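Local atomic coordinates of endo-beta-1,4-mannanase (Alicyclobacillus acidocaldarius, PDB entry 4CD8), a protein that hydrolyses internal beta-1,4-mannosidic linkages of mannans, as a glycoside hydrolase of family GH113 with a TIM-barrel fold. Residues Phe18-Gly22 and Leu49-Gly53; Thr26-Ala32 and Pro284-Tyr288. The contacts are given in a common frame with arbitrary orientation. Residue numbers count along the deposited sequence, not the author numbering.

Contact 1: Phe18-Gly22 and Leu49-Gly53; sequences FGFVG and LAFAG. With BMA (beta-D-mannopyranose), chain C.
Phe20 lays its ring along Ala50 and Ala52: CD1 comes within 3.7 Å of Ala50 CB, and CE1 lies 4.2 Å from Ala52 CB. Its CA-to-CB bond points sideways, and the t rotamer (chi1 -156°) brings the ring nearer the strand. Residues 49-53 are extended. Phe18 ends the neighbouring strand, pairing in parallel with Leu49 (CA-CA 5.3 Å); Phe18 CD1 meets Leu49 CD2 at 3.9 Å, and a weak hydrogen bond runs from Ala50 N to Phe18 O at 3.4 Å. These are adjacent strands of the (beta/alpha)8 barrel, and past Phe18 the chain leaves the sheet in a tight turn. Gly19 (phi/psi 86/6) and Gly22 (63/53) both have positive phi, the peptide between Phe20 and Val21 is cis, and Gly22 N returns to Gly19 O in a weak 2.8 Å bond. Gly22 CA passes 3.8 Å from Phe51 CB. The turn brings Val21 O back to the strand, where it accepts from Ala52 N at 3.0 Å. Water 1 lies 2.8 Å from both Val21 O and Ala52 O. The turn borders the sugar-binding cleft: Phe20 CE2 lies 3.4 Å from BMA O5, and Val21 CG1 3.9 Å from BMA C6.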
loop_
_atom_site.group_PDB
_atom_site.type_symbol
_atom_site.label_atom_id
_atom_site.label_comp_id
_atom_site.label_asym_id
_atom_site.label_seq_id
_atom_site.Cartn_x
_atom_site.Cartn_y
_atom_site.Cartn_z
ATOM N N PHE A 18 5.884 5.209 1.706
ATOM C CA PHE A 18 6.566 6.111 2.625
ATOM C C PHE A 18 5.771 6.361 3.892
ATOM O O PHE A 18 4.580 6.658 3.869
ATOM C CB PHE A 18 6.792 7.481 2.001
ATOM C CG PHE A 18 7.440 8.472 2.949
ATOM C CD1 PHE A 18 6.678 9.301 3.756
ATOM C CD2 PHE A 18 8.810 8.597 2.971
ATOM C CE1 PHE A 18 7.269 10.196 4.625
ATOM C CE2 PHE A 18 9.403 9.530 3.788
ATOM C CZ PHE A 18 8.640 10.316 4.623
ATOM N N GLY A 19 6.453 6.239 5.031
ATOM C CA GLY A 19 5.977 6.871 6.269
ATOM C C GLY A 19 4.989 6.119 7.134
ATOM O O GLY A 19 4.474 6.673 8.121
ATOM N N PHE A 20 4.703 4.870 6.791
ATOM C CA PHE A 20 3.760 4.044 7.594
ATOM C C PHE A 20 4.328 3.896 9.006
ATOM O O PHE A 20 5.530 3.723 9.152
ATOM C CB PHE A 20 3.603 2.663 6.942
ATOM C CG PHE A 20 2.318 1.958 7.267
ATOM C CD1 PHE A 20 1.098 2.530 6.909
ATOM C CD2 PHE A 20 2.321 0.707 7.882
ATOM C CE1 PHE A 20 -0.068 1.881 7.151
ATOM C CE2 PHE A 20 1.129 0.041 8.126
ATOM C CZ PHE A 20 -0.068 0.627 7.759
ATOM N N VAL A 21 3.504 3.948 10.043
ATOM C CA VAL A 21 2.035 4.006 10.095
ATOM C C VAL A 21 1.462 5.409 10.115
ATOM O O VAL A 21 0.256 5.596 10.345
ATOM C CB VAL A 21 1.498 3.284 11.373
ATOM C CG1 VAL A 21 1.909 1.838 11.371
ATOM C CG2 VAL A 21 1.953 3.957 12.672
ATOM N N GLY A 22 2.304 6.400 9.905
ATOM C CA GLY A 22 1.862 7.766 9.899
ATOM C C GLY A 22 1.302 8.219 11.223
ATOM O O GLY A 22 0.190 8.763 11.304
ATOM N N LEU A 49 1.838 7.654 0.182
ATOM C CA LEU A 49 1.810 8.139 1.564
ATOM C C LEU A 49 0.784 7.279 2.271
ATOM O O LEU A 49 -0.416 7.407 2.049
ATOM C CB LEU A 49 1.401 9.617 1.615
ATOM C CG LEU A 49 2.347 10.552 0.840
ATOM C CD1 LEU A 49 1.835 11.968 0.860
ATOM C CD2 LEU A 49 3.752 10.444 1.404
ATOM N N ALA A 50 1.271 6.420 3.186
ATOM C CA ALA A 50 0.429 5.434 3.829
ATOM C C ALA A 50 0.361 5.708 5.315
ATOM O O ALA A 50 1.397 5.937 5.944
ATOM C CB ALA A 50 0.933 4.026 3.573
ATOM N N PHE A 51 -0.848 5.601 5.859
ATOM C CA PHE A 51 -1.037 5.755 7.295
ATOM C C PHE A 51 -2.240 4.992 7.773
ATOM O O PHE A 51 -3.087 4.636 6.998
ATOM C CB PHE A 51 -1.168 7.234 7.687
ATOM C CG PHE A 51 -2.391 7.907 7.126
ATOM C CD1 PHE A 51 -2.417 8.353 5.800
ATOM C CD2 PHE A 51 -3.518 8.061 7.892
ATOM C CE1 PHE A 51 -3.578 8.970 5.299
ATOM C CE2 PHE A 51 -4.656 8.689 7.404
ATOM C CZ PHE A 51 -4.696 9.098 6.081
ATOM N N ALA A 52 -2.296 4.717 9.074
ATOM C CA ALA A 52 -3.373 3.920 9.655
ATOM C C ALA A 52 -4.116 4.612 10.754
ATOM O O ALA A 52 -3.511 5.043 11.747
ATOM C CB ALA A 52 -2.838 2.591 10.169
ATOM N N GLY A 53 -5.424 4.695 10.583
ATOM C CA GLY A 53 -6.340 4.926 11.682
ATOM C C GLY A 53 -6.402 3.700 12.568
ATOM O O GLY A 53 -5.914 2.633 12.192
HETATM C C1 BMA C . 4.207 -3.180 8.799
HETATM C C2 BMA C . 5.477 -2.432 9.179
HETATM C C3 BMA C . 5.495 -2.254 10.695
HETATM C C4 BMA C . 4.165 -1.658 11.142
HETATM C C5 BMA C . 2.994 -2.528 10.685
HETATM C C6 BMA C . 1.635 -2.082 11.224
HETATM O O1 BMA C . 4.150 -3.328 7.392
HETATM O O2 BMA C . 5.591 -1.138 8.655
HETATM O O3 BMA C . 6.594 -1.424 11.103
HETATM O O4 BMA C . 4.221 -1.677 12.556
HETATM O O5 BMA C . 3.032 -2.503 9.254
HETATM O O6 BMA C . 0.571 -2.631 10.430
HETATM O O HOH W 1 -1.160 6.214 12.674
#

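Contact 2: Thr26-Ala32 and Pro284-Tyr288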
loop_
_atom_site.group_PDB
_atom_site.type_symbol
_atom_site.label_atom_id
_atom_site.label_comp_id
_atom_site.label_asym_id
_atom_site.label_seq_id
_atom_site.Cartn_x
_atom_site.Cartn_y
_atom_site.Cartn_z
ATOM N N THR A 26 4.912 12.722 12.905
ATOM C CA THR A 26 6.141 12.146 12.367
ATOM C C THR A 26 6.521 12.662 10.972
ATOM O O THR A 26 7.700 12.710 10.622
ATOM C CB THR A 26 6.129 10.609 12.381
ATOM O OG1 THR A 26 5.056 10.110 11.581
ATOM C CG2 THR A 26 5.998 10.079 13.826
ATOM N N TRP A 27 5.526 13.034 10.182
ATOM C CA TRP A 27 5.805 13.518 8.833
ATOM C C TRP A 27 6.169 15.014 8.764
ATOM O O TRP A 27 6.713 15.490 7.766
ATOM C CB TRP A 27 4.616 13.236 7.929
ATOM C CG TRP A 27 4.311 11.803 7.676
ATOM C CD1 TRP A 27 4.858 10.702 8.290
ATOM C CD2 TRP A 27 3.327 11.288 6.749
ATOM N NE1 TRP A 27 4.286 9.555 7.802
ATOM C CE2 TRP A 27 3.353 9.886 6.849
ATOM C CE3 TRP A 27 2.431 11.886 5.846
ATOM C CZ2 TRP A 27 2.494 9.066 6.140
ATOM C CZ3 TRP A 27 1.612 11.070 5.110
ATOM C CH2 TRP A 27 1.659 9.668 5.243
ATOM N N GLY A 28 5.908 15.743 9.848
ATOM C CA GLY A 28 6.329 17.129 9.926
ATOM C C GLY A 28 7.752 17.334 10.429
ATOM O O GLY A 28 8.200 18.429 10.559
ATOM N N THR A 29 8.477 16.256 10.659
ATOM C CA THR A 29 9.825 16.346 11.157
ATOM C C THR A 29 10.842 16.592 10.031
ATOM O O THR A 29 10.609 16.296 8.864
ATOM C CB THR A 29 10.227 15.039 11.865
ATOM O OG1 THR A 29 10.179 13.976 10.927
ATOM C CG2 THR A 29 9.274 14.696 12.959
ATOM N N ASP A 30 11.992 17.128 10.443
ATOM C CA ASP A 30 13.150 17.288 9.570
ATOM C C ASP A 30 13.566 15.951 8.999
ATOM O O ASP A 30 13.952 15.867 7.840
ATOM C CB ASP A 30 14.349 17.882 10.336
ATOM C CG ASP A 30 14.110 19.329 10.763
ATOM O OD1 ASP A 30 13.204 19.954 10.155
ATOM O OD2 ASP A 30 14.812 19.847 11.691
ATOM N N GLU A 31 13.467 14.918 9.833
ATOM C CA GLU A 31 13.865 13.569 9.453
ATOM C C GLU A 31 13.022 13.102 8.287
ATOM O O GLU A 31 13.544 12.555 7.309
ATOM C CB GLU A 31 13.753 12.580 10.655
ATOM C CG GLU A 31 14.803 12.762 11.769
ATOM C CD GLU A 31 14.337 13.656 12.924
ATOM O OE1 GLU A 31 13.572 14.630 12.700
ATOM O OE2 GLU A 31 14.741 13.387 14.082
ATOM N N ALA A 32 11.721 13.327 8.399
ATOM C CA ALA A 32 10.771 12.911 7.343
ATOM C C ALA A 32 11.091 13.587 6.017
ATOM O O ALA A 32 11.076 12.944 4.980
ATOM C CB ALA A 32 9.339 13.200 7.746
ATOM N N PRO A 284 10.974 4.273 5.544
ATOM C CA PRO A 284 10.630 4.857 6.813
ATOM C C PRO A 284 10.693 6.371 6.786
ATOM O O PRO A 284 11.452 6.928 6.002
ATOM C CB PRO A 284 11.741 4.305 7.724
ATOM C CG PRO A 284 12.925 4.220 6.825
ATOM C CD PRO A 284 12.354 3.754 5.517
ATOM N N TRP A 285 9.913 7.050 7.641
ATOM C CA TRP A 285 10.033 8.514 7.750
ATOM C C TRP A 285 11.361 8.897 8.398
ATOM O O TRP A 285 11.880 9.975 8.138
ATOM C CB TRP A 285 8.841 9.166 8.480
ATOM C CG TRP A 285 8.722 8.789 9.929
ATOM C CD1 TRP A 285 7.957 7.788 10.447
ATOM C CD2 TRP A 285 9.411 9.395 11.044
ATOM N NE1 TRP A 285 8.114 7.737 11.818
ATOM C CE2 TRP A 285 8.992 8.713 12.212
ATOM C CE3 TRP A 285 10.307 10.480 11.178
ATOM C CZ2 TRP A 285 9.492 9.043 13.516
ATOM C CZ3 TRP A 285 10.802 10.811 12.463
ATOM C CH2 TRP A 285 10.371 10.108 13.613
ATOM N N LYS A 286 11.905 8.022 9.259
ATOM C CA LYS A 286 13.243 8.239 9.813
ATOM C C LYS A 286 14.194 7.239 9.183
ATOM O O LYS A 286 14.173 6.043 9.513
ATOM C CB LYS A 286 13.216 8.057 11.315
ATOM C CG LYS A 286 14.596 8.198 11.958
ATOM C CD LYS A 286 14.511 8.338 13.471
ATOM C CE LYS A 286 15.892 8.599 14.066
ATOM N NZ LYS A 286 15.805 8.842 15.532
ATOM N N LEU A 287 15.012 7.723 8.257
ATOM C CA LEU A 287 15.864 6.872 7.462
ATOM C C LEU A 287 17.220 6.750 8.095
ATOM O O LEU A 287 17.823 7.730 8.522
ATOM C CB LEU A 287 16.001 7.449 6.043
ATOM C CG LEU A 287 16.774 6.648 4.982
ATOM C CD1 LEU A 287 16.075 5.315 4.746
ATOM C CD2 LEU A 287 16.886 7.435 3.674
ATOM N N TYR A 288 17.684 5.521 8.156
ATOM C CA TYR A 288 19.034 5.231 8.671
ATOM C C TYR A 288 20.095 5.677 7.640
ATOM O O TYR A 288 19.802 5.745 6.404
ATOM C CB TYR A 288 19.141 3.734 8.990
ATOM C CG TYR A 288 18.774 2.829 7.840
ATOM C CD1 TYR A 288 19.689 2.538 6.841
ATOM C CD2 TYR A 288 17.493 2.271 7.758
ATOM C CE1 TYR A 288 19.330 1.726 5.770
ATOM C CE2 TYR A 288 17.116 1.458 6.709
ATOM C CZ TYR A 288 18.033 1.176 5.721
ATOM O OH TYR A 288 17.624 0.356 4.667
HETATM O O HOH W 2 15.462 10.641 7.841
#
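The chain at 26-29 turns into the first residues of helix 30-40, while 284-288 runs past as an irregular loop, closest where Ala32 CA and Trp285 CA are 4.5 Å apart. In this TIM barrel, the loop following strand 275-283 thus packs on the N-terminus of helix 30-40. Thr29 is the N-cap: its OG1 accepts from Ala32 N at 3.0 Å and donates to Thr26 O at 2.8 Å. No direct hydrogen bond joins the segments; Ala32 CA makes a CA-H...O contact of 3.2 Å with Trp285 O. Trp285 dominates the interface. Thr26 CB sits over the face of the five-membered ring of Trp285, 3.5 Å from the centroid, a CH-pi contact, and Glu31 CB approaches the indole edge, 3.9 Å from Trp285 CZ3. At the root of the side chain, Ala32 CB packs on Trp285 CB at 4.1 Å, and Trp27 CD1 reaches the same CB at 4.3 Å. Farther along, water 2 bridges the two backbones, donating to Glu31 O at 2.8 Å and accepting from Leu287 N at 3.0 Å.

The two contacts have centres 12 Å apart and touch. Their segments alternate along the chain: 18-22, 26-32, 49-53, then 284-288 near the far end. Strand 13-18 pairs with both 46-55 and 275-283, so contact 1 follows one neighbour of that strand and contact 2 the loop leaving the other, where the first and last barrel strands meet and close the ring. Trp27 connects them, its NE1 2.9 Å from Gly19 O in a probable hydrogen bond and its CH2 3.6 Å from Leu49 CB. Contact 1 borders the bound sugar, whereas in contact 2 the Trp285 side chain is about 9 Å from the mannose.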